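Local coordinates for protection of telomeres protein 1 (Schizosaccharomyces pombe, PDB 7CUI) that binds single-stranded telomeric DNA, protects the 3' overhang of chromosome ends and regulates telomerase and telomere length, at residues L71-P74 with P75-V79. Sequence-based numbering, arbitrary orientation.
Sequences LSQP and PSSYV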
loop_
_atom_site.group_PDB
_atom_site.type_symbol
_atom_site.label_atom_id
_atom_site.label_comp_id
_atom_site.label_asym_id
_atom_site.label_seq_id
_atom_site.Cartn_x
_atom_site.Cartn_y
_atom_site.Cartn_z
ATOM N N LEU A 71 16.511 -2.639 -3.532
ATOM C CA LEU A 71 17.652 -3.368 -2.997
ATOM C C LEU A 71 17.710 -3.171 -1.483
ATOM O O LEU A 71 17.721 -2.038 -1.005
ATOM C CB LEU A 71 18.933 -2.863 -3.674
ATOM C CG LEU A 71 20.204 -3.647 -3.343
ATOM C CD1 LEU A 71 20.205 -4.999 -4.041
ATOM C CD2 LEU A 71 21.447 -2.852 -3.713
ATOM N N SER A 72 17.744 -4.285 -0.739
ATOM C CA SER A 72 17.840 -4.235 0.713
ATOM C C SER A 72 19.249 -4.604 1.175
ATOM O O SER A 72 19.871 -3.848 1.914
ATOM C CB SER A 72 16.786 -5.085 1.380
ATOM O OG SER A 72 16.796 -6.407 0.867
ATOM N N GLN A 73 19.738 -5.767 0.728
ATOM C CA GLN A 73 21.052 -6.282 1.083
ATOM C C GLN A 73 21.837 -6.539 -0.205
ATOM O O GLN A 73 21.400 -7.321 -1.047
ATOM C CB GLN A 73 20.879 -7.550 1.929
ATOM C CG GLN A 73 22.174 -8.268 2.290
ATOM C CD GLN A 73 21.952 -9.707 2.697
ATOM O OE1 GLN A 73 21.275 -9.999 3.683
ATOM N NE2 GLN A 73 22.537 -10.625 1.945
ATOM N N PRO A 74 22.995 -5.869 -0.429
ATOM C CA PRO A 74 23.870 -6.186 -1.566
ATOM C C PRO A 74 24.347 -7.641 -1.576
ATOM O O PRO A 74 24.395 -8.276 -0.523
ATOM C CB PRO A 74 25.068 -5.242 -1.371
ATOM C CG PRO A 74 24.516 -4.092 -0.556
ATOM C CD PRO A 74 23.490 -4.727 0.361
ATOM N N PRO A 75 24.733 -8.219 -2.742
ATOM C CA PRO A 75 24.738 -7.514 -4.029
ATOM C C PRO A 75 23.450 -7.495 -4.857
ATOM O O PRO A 75 23.317 -6.646 -5.734
ATOM C CB PRO A 75 25.814 -8.280 -4.814
ATOM C CG PRO A 75 25.674 -9.704 -4.321
ATOM C CD PRO A 75 25.263 -9.589 -2.866
ATOM N N SER A 76 22.522 -8.433 -4.606
ATOM C CA SER A 76 21.275 -8.447 -5.359
ATOM C C SER A 76 20.120 -9.103 -4.596
ATOM O O SER A 76 19.401 -9.931 -5.157
ATOM C CB SER A 76 21.455 -9.036 -6.749
ATOM O OG SER A 76 21.629 -10.444 -6.699
ATOM N N SER A 77 19.923 -8.699 -3.333
ATOM C CA SER A 77 18.758 -9.098 -2.556
ATOM C C SER A 77 17.753 -7.952 -2.494
ATOM O O SER A 77 18.044 -6.899 -1.925
ATOM C CB SER A 77 19.136 -9.537 -1.169
ATOM O OG SER A 77 19.815 -10.780 -1.205
ATOM N N TYR A 78 16.559 -8.188 -3.050
ATOM C CA TYR A 78 15.544 -7.154 -3.174
ATOM C C TYR A 78 14.350 -7.460 -2.268
ATOM O O TYR A 78 14.134 -8.604 -1.869
ATOM C CB TYR A 78 15.109 -7.019 -4.637
ATOM C CG TYR A 78 16.135 -6.432 -5.573
ATOM C CD1 TYR A 78 17.207 -7.184 -6.032
ATOM C CD2 TYR A 78 16.024 -5.124 -6.023
ATOM C CE1 TYR A 78 18.150 -6.648 -6.895
ATOM C CE2 TYR A 78 16.958 -4.573 -6.886
ATOM C CZ TYR A 78 18.024 -5.339 -7.327
ATOM O OH TYR A 78 18.938 -4.798 -8.185
ATOM N N VAL A 79 13.575 -6.418 -1.945
ATOM C CA VAL A 79 12.338 -6.572 -1.193
ATOM C C VAL A 79 11.261 -5.698 -1.822
ATOM O O VAL A 79 11.571 -4.667 -2.422
ATOM C CB VAL A 79 12.485 -6.250 0.309
ATOM C CG1 VAL A 79 13.302 -7.300 1.049
ATOM C CG2 VAL A 79 13.008 -4.842 0.562
#
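Leu-71 lies over one face of the Tyr-78 ring: its CD1 sits 4.0 Å from the ring centroid and 18° off its normal, the geometry of a CH-pi contact. With CG anti to the backbone N (chi1 -173°), the leucine chain runs across the ring toward the turn, and CD1 also comes 3.8 Å from Ser-76 CA. On the other face of the hairpin, Gln-73 CB and Ser-77 CB meet side by side at 4.1 Å. Between these pairs the strands slip by one residue in a classic beta bulge, Ser-72 and Gln-73 both facing Ser-77. Ser-72 N hydrogen-bonds Ser-77 O at 2.9 Å in the carbonyl plane, whereas Ser-72 OG donates to Ser-77 O from above that plane at 3.1 Å; Gln-73 N adds a weak hydrogen bond to Ser-77 O. Closing the turn, Ser-77 N hydrogen-bonds Gln-73 O at 3.1 Å, and a cis peptide joins Pro-74 to Pro-75. Replacing Tyr-78 with alanine would probably take the aromatic face from under Leu-71 CD1, leaving it less fixed in rotation. At this exposed hairpin tip, linking strands 49-73 and 77-87 of the protein's C-terminal part, backbone and side-chain donors gathered on one carbonyl together tie down the bulge, beside the CH-pi contact.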